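Local coordinates for protein N-alpha-acetyltransferase 35, NatC auxiliary subunit (Saccharomyces cerevisiae, PDB 6YGA) that serves as the large auxiliary subunit of the heterotrimeric NatC complex, which acetylates protein N-termini, including the N-terminal Met of L-A virus Gag, at residues B[85-97]-B[216-230]. Sequence-based numbering, arbitrary orientation.
Sequences PLASVAAIADRLL and HLTMLKHILKIIICL
Asp94 brings a carboxylate to the edge of this contact, and it is held by two partners: OD1 hydrogen-bonds to the hydroxyl of Tyr297 and OD2 forms a salt bridge with Arg98, one turn further along the same helix. Its CB touches helix 216-230, 3.9 Å from the selenomethionine methyl CE of Met219, whose chain bends at chi2 and chi3. Ile223 works alongside, a knob in the hole formed by Ala90, Ala93, Asp94 and Leu97. Its CG1 stands anti to its own carbonyl carbon (chi1 -74°), and the extended arm carries CD1 against the backbone of 85-97, 3.5 Å from Asp94 N, while the CG2 branch packs on Ala93 CB. Leu220 and Leu97 are the other knobs. Leu220 sits among Leu86, Val89, Ala90 and Ala93, its CD1 lying over Ala90 CA and its CD2 reaching Val89 CG1 at 3.9 Å. The small Ala90 lets the backbones come close here, with Ala90 CA 5.3 Å from Leu220 CA. Leu97 is the knob going the other way: CD1 meets Ile223 CG2 at 3.6 Å and also touches Ile226, whereas CD2 fits against Ile227 and Leu230. At the opposite end the His216 ring lies obliquely by Ala87, CD2 being 3.6 Å from Ala87 CB, and Leu86 crosses Leu217 at about a right angle. The segment axes approach to 9.2 Å and cross at 37°, both running in the same N-to-C sense. Around the pair, helix 142-167 touches both partners through Leu96 and Leu224, helix 193-209 packs on Leu224 and Ile228, and helix 245-260 touches Met219 and His222.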
loop_
_atom_site.group_PDB
_atom_site.type_symbol
_atom_site.label_atom_id
_atom_site.label_comp_id
_atom_site.label_asym_id
_atom_site.label_seq_id
_atom_site.Cartn_x
_atom_site.Cartn_y
_atom_site.Cartn_z
ATOM N N PRO B 85 24.839 33.942 9.383
ATOM C CA PRO B 85 24.805 32.646 10.092
ATOM C C PRO B 85 23.459 32.294 10.705
ATOM O O PRO B 85 22.987 31.161 10.533
ATOM C CB PRO B 85 25.895 32.816 11.161
ATOM C CG PRO B 85 26.800 33.874 10.610
ATOM C CD PRO B 85 25.890 34.829 9.904
ATOM N N LEU B 86 22.831 33.222 11.433
ATOM C CA LEU B 86 21.546 32.920 12.061
ATOM C C LEU B 86 20.491 32.578 11.018
ATOM O O LEU B 86 19.774 31.580 11.148
ATOM C CB LEU B 86 21.081 34.092 12.924
ATOM C CG LEU B 86 19.648 33.936 13.445
ATOM C CD1 LEU B 86 19.571 32.850 14.515
ATOM C CD2 LEU B 86 19.082 35.258 13.956
ATOM N N ALA B 87 20.380 33.400 9.972
ATOM C CA ALA B 87 19.404 33.127 8.923
ATOM C C ALA B 87 19.725 31.831 8.189
ATOM O O ALA B 87 18.816 31.078 7.820
ATOM C CB ALA B 87 19.344 34.299 7.944
ATOM N N SER B 88 21.013 31.548 7.969
ATOM C CA SER B 88 21.384 30.328 7.256
ATOM C C SER B 88 21.147 29.088 8.111
ATOM O O SER B 88 20.608 28.089 7.621
ATOM C CB SER B 88 22.842 30.399 6.803
ATOM O OG SER B 88 22.983 31.251 5.678
ATOM N N VAL B 89 21.544 29.129 9.386
ATOM C CA VAL B 89 21.299 27.995 10.275
ATOM C C VAL B 89 19.803 27.757 10.432
ATOM O O VAL B 89 19.336 26.612 10.413
ATOM C CB VAL B 89 21.994 28.222 11.632
ATOM C CG1 VAL B 89 21.369 27.353 12.715
ATOM C CG2 VAL B 89 23.486 27.930 11.512
ATOM N N ALA B 90 19.023 28.833 10.567
ATOM C CA ALA B 90 17.575 28.681 10.660
ATOM C C ALA B 90 16.993 28.111 9.372
ATOM O O ALA B 90 16.069 27.292 9.411
ATOM C CB ALA B 90 16.925 30.022 11.000
ATOM N N ALA B 91 17.523 28.527 8.218
ATOM C CA ALA B 91 17.030 27.991 6.952
ATOM C C ALA B 91 17.426 26.530 6.777
ATOM O O ALA B 91 16.657 25.736 6.223
ATOM C CB ALA B 91 17.545 28.832 5.786
ATOM N N ILE B 92 18.626 26.161 7.233
ATOM C CA ILE B 92 19.057 24.767 7.175
ATOM C C ILE B 92 18.156 23.895 8.043
ATOM O O ILE B 92 17.672 22.844 7.606
ATOM C CB ILE B 92 20.534 24.648 7.595
ATOM C CG1 ILE B 92 21.457 25.218 6.517
ATOM C CG2 ILE B 92 20.908 23.205 7.874
ATOM C CD1 ILE B 92 22.919 25.236 6.921
ATOM N N ALA B 93 17.911 24.322 9.284
ATOM C CA ALA B 93 17.070 23.534 10.178
ATOM C C ALA B 93 15.642 23.445 9.654
ATOM O O ALA B 93 15.003 22.392 9.755
ATOM C CB ALA B 93 17.089 24.133 11.584
ATOM N N ASP B 94 15.129 24.536 9.084
ATOM C CA ASP B 94 13.762 24.528 8.572
ATOM C C ASP B 94 13.592 23.511 7.452
ATOM O O ASP B 94 12.648 22.715 7.460
ATOM C CB ASP B 94 13.377 25.923 8.090
ATOM C CG ASP B 94 12.170 25.905 7.183
ATOM O OD1 ASP B 94 11.076 25.540 7.657
ATOM O OD2 ASP B 94 12.319 26.252 5.993
ATOM N N ARG B 95 14.496 23.528 6.469
ATOM C CA ARG B 95 14.369 22.608 5.343
ATOM C C ARG B 95 14.528 21.162 5.795
ATOM O O ARG B 95 13.867 20.262 5.263
ATOM C CB ARG B 95 15.388 22.956 4.259
ATOM C CG ARG B 95 15.475 21.923 3.151
ATOM C CD ARG B 95 15.940 22.538 1.847
ATOM N NE ARG B 95 16.053 21.526 0.804
ATOM C CZ ARG B 95 16.240 21.793 -0.485
ATOM N NH1 ARG B 95 16.332 23.048 -0.900
ATOM N NH2 ARG B 95 16.329 20.800 -1.359
ATOM N N LEU B 96 15.392 20.920 6.782
ATOM C CA LEU B 96 15.554 19.565 7.298
ATOM C C LEU B 96 14.261 19.055 7.925
ATOM O O LEU B 96 13.888 17.892 7.731
ATOM C CB LEU B 96 16.701 19.522 8.305
ATOM C CG LEU B 96 16.950 18.169 8.972
ATOM C CD1 LEU B 96 17.366 17.123 7.948
ATOM C CD2 LEU B 96 17.993 18.301 10.067
ATOM N N LEU B 97 13.558 19.910 8.674
ATOM C CA LEU B 97 12.283 19.503 9.257
ATOM C C LEU B 97 11.237 19.246 8.181
ATOM O O LEU B 97 10.444 18.304 8.294
ATOM C CB LEU B 97 11.783 20.557 10.244
ATOM C CG LEU B 97 12.432 20.545 11.628
ATOM C CD1 LEU B 97 11.702 21.482 12.580
ATOM C CD2 LEU B 97 12.462 19.131 12.183
ATOM N N HIS B 216 13.931 35.387 12.529
ATOM C CA HIS B 216 14.749 34.198 12.311
ATOM C C HIS B 216 15.092 33.519 13.632
ATOM O O HIS B 216 15.117 32.285 13.716
ATOM C CB HIS B 216 16.026 34.561 11.551
ATOM C CG HIS B 216 15.794 34.964 10.127
ATOM N ND1 HIS B 216 15.381 36.229 9.766
ATOM C CD2 HIS B 216 15.924 34.268 8.971
ATOM C CE1 HIS B 216 15.266 36.295 8.451
ATOM N NE2 HIS B 216 15.588 35.119 7.945
ATOM N N LEU B 217 15.353 34.308 14.676
ATOM C CA LEU B 217 15.658 33.728 15.979
ATOM C C LEU B 217 14.441 33.025 16.566
ATOM O O LEU B 217 14.561 31.923 17.116
ATOM C CB LEU B 217 16.163 34.807 16.933
ATOM C CG LEU B 217 16.561 34.318 18.323
ATOM C CD1 LEU B 217 17.824 33.470 18.255
ATOM C CD2 LEU B 217 16.745 35.495 19.260
ATOM N N THR B 218 13.263 33.645 16.460
ATOM C CA THR B 218 12.039 32.992 16.912
ATOM C C THR B 218 11.815 31.681 16.169
ATOM O O THR B 218 11.432 30.671 16.772
ATOM C CB THR B 218 10.841 33.924 16.720
ATOM O OG1 THR B 218 11.155 35.225 17.233
ATOM C CG2 THR B 218 9.621 33.384 17.447
HETATM N N MSE B 219 12.058 31.677 14.861
HETATM C CA MSE B 219 11.964 30.469 14.047
HETATM C C MSE B 219 12.843 29.345 14.587
HETATM O O MSE B 219 12.398 28.204 14.723
HETATM C CB MSE B 219 12.360 30.775 12.605
HETATM C CG MSE B 219 11.207 31.171 11.708
HETATM SE SE MSE B 219 10.333 29.610 10.940
HETATM C CE MSE B 219 11.794 28.997 9.789
ATOM N N LEU B 220 14.099 29.683 14.885
ATOM C CA LEU B 220 15.049 28.675 15.342
ATOM C C LEU B 220 14.670 28.140 16.718
ATOM O O LEU B 220 14.864 26.953 17.002
ATOM C CB LEU B 220 16.461 29.257 15.350
ATOM C CG LEU B 220 17.613 28.256 15.401
ATOM C CD1 LEU B 220 17.441 27.206 14.319
ATOM C CD2 LEU B 220 18.949 28.973 15.245
ATOM N N LYS B 221 14.128 28.998 17.586
ATOM C CA LYS B 221 13.648 28.532 18.883
ATOM C C LYS B 221 12.508 27.532 18.721
ATOM O O LYS B 221 12.480 26.495 19.396
ATOM C CB LYS B 221 13.202 29.719 19.738
ATOM C CG LYS B 221 14.308 30.712 20.077
ATOM C CD LYS B 221 13.777 31.843 20.949
ATOM C CE LYS B 221 13.195 31.312 22.252
ATOM N NZ LYS B 221 12.513 32.379 23.037
ATOM N N HIS B 222 11.558 27.821 17.828
ATOM C CA HIS B 222 10.442 26.899 17.627
ATOM C C HIS B 222 10.906 25.607 16.966
ATOM O O HIS B 222 10.422 24.522 17.308
ATOM C CB HIS B 222 9.344 27.558 16.795
ATOM C CG HIS B 222 8.474 28.499 17.571
ATOM N ND1 HIS B 222 8.451 29.856 17.334
ATOM C CD2 HIS B 222 7.591 28.278 18.574
ATOM C CE1 HIS B 222 7.596 30.432 18.161
ATOM N NE2 HIS B 222 7.060 29.497 18.924
ATOM N N ILE B 223 11.831 25.707 16.009
ATOM C CA ILE B 223 12.380 24.514 15.367
ATOM C C ILE B 223 13.037 23.611 16.403
ATOM O O ILE B 223 12.825 22.392 16.418
ATOM C CB ILE B 223 13.369 24.912 14.256
ATOM C CG1 ILE B 223 12.621 25.456 13.039
ATOM C CG2 ILE B 223 14.243 23.737 13.860
ATOM C CD1 ILE B 223 13.534 25.931 11.931
ATOM N N LEU B 224 13.832 24.203 17.298
ATOM C CA LEU B 224 14.528 23.421 18.314
ATOM C C LEU B 224 13.545 22.689 19.223
ATOM O O LEU B 224 13.750 21.514 19.550
ATOM C CB LEU B 224 15.443 24.330 19.134
ATOM C CG LEU B 224 16.830 23.783 19.473
ATOM C CD1 LEU B 224 17.593 23.490 18.211
ATOM C CD2 LEU B 224 17.600 24.773 20.307
ATOM N N LYS B 225 12.470 23.363 19.637
ATOM C CA LYS B 225 11.495 22.718 20.513
ATOM C C LYS B 225 10.712 21.643 19.771
ATOM O O LYS B 225 10.330 20.628 20.364
ATOM C CB LYS B 225 10.545 23.755 21.107
ATOM C CG LYS B 225 11.194 24.762 22.039
ATOM C CD LYS B 225 10.147 25.693 22.632
ATOM C CE LYS B 225 10.750 26.620 23.676
ATOM N NZ LYS B 225 9.727 27.510 24.295
ATOM N N ILE B 226 10.454 21.855 18.477
ATOM C CA ILE B 226 9.792 20.832 17.668
ATOM C C ILE B 226 10.638 19.566 17.628
ATOM O O ILE B 226 10.132 18.452 17.813
ATOM C CB ILE B 226 9.505 21.365 16.250
ATOM C CG1 ILE B 226 8.320 22.333 16.257
ATOM C CG2 ILE B 226 9.233 20.221 15.284
ATOM C CD1 ILE B 226 7.966 22.865 14.881
ATOM N N ILE B 227 11.946 19.723 17.406
ATOM C CA ILE B 227 12.839 18.569 17.357
ATOM C C ILE B 227 12.826 17.823 18.686
ATOM O O ILE B 227 12.828 16.587 18.720
ATOM C CB ILE B 227 14.259 19.012 16.957
ATOM C CG1 ILE B 227 14.242 19.624 15.552
ATOM C CG2 ILE B 227 15.231 17.843 17.011
ATOM C CD1 ILE B 227 15.601 20.059 15.045
ATOM N N ILE B 228 12.792 18.561 19.801
ATOM C CA ILE B 228 12.702 17.933 21.118
ATOM C C ILE B 228 11.442 17.080 21.221
ATOM O O ILE B 228 11.469 15.964 21.754
ATOM C CB ILE B 228 12.756 19.003 22.225
ATOM C CG1 ILE B 228 14.159 19.609 22.307
ATOM C CG2 ILE B 228 12.330 18.420 23.567
ATOM C CD1 ILE B 228 14.318 20.653 23.389
ATOM N N CYS B 229 10.322 17.586 20.702
ATOM C CA CYS B 229 9.078 16.824 20.744
ATOM C C CYS B 229 9.173 15.556 19.904
ATOM O O CYS B 229 8.655 14.505 20.299
ATOM C CB CYS B 229 7.916 17.694 20.270
ATOM S SG CYS B 229 7.592 19.134 21.312
ATOM N N LEU B 230 9.826 15.632 18.741
ATOM C CA LEU B 230 9.956 14.448 17.897
ATOM C C LEU B 230 10.831 13.394 18.563
ATOM O O LEU B 230 10.595 12.191 18.403
ATOM C CB LEU B 230 10.524 14.829 16.528
ATOM C CG LEU B 230 9.680 15.771 15.663
ATOM C CD1 LEU B 230 10.488 16.309 14.486
ATOM C CD2 LEU B 230 8.428 15.065 15.175
#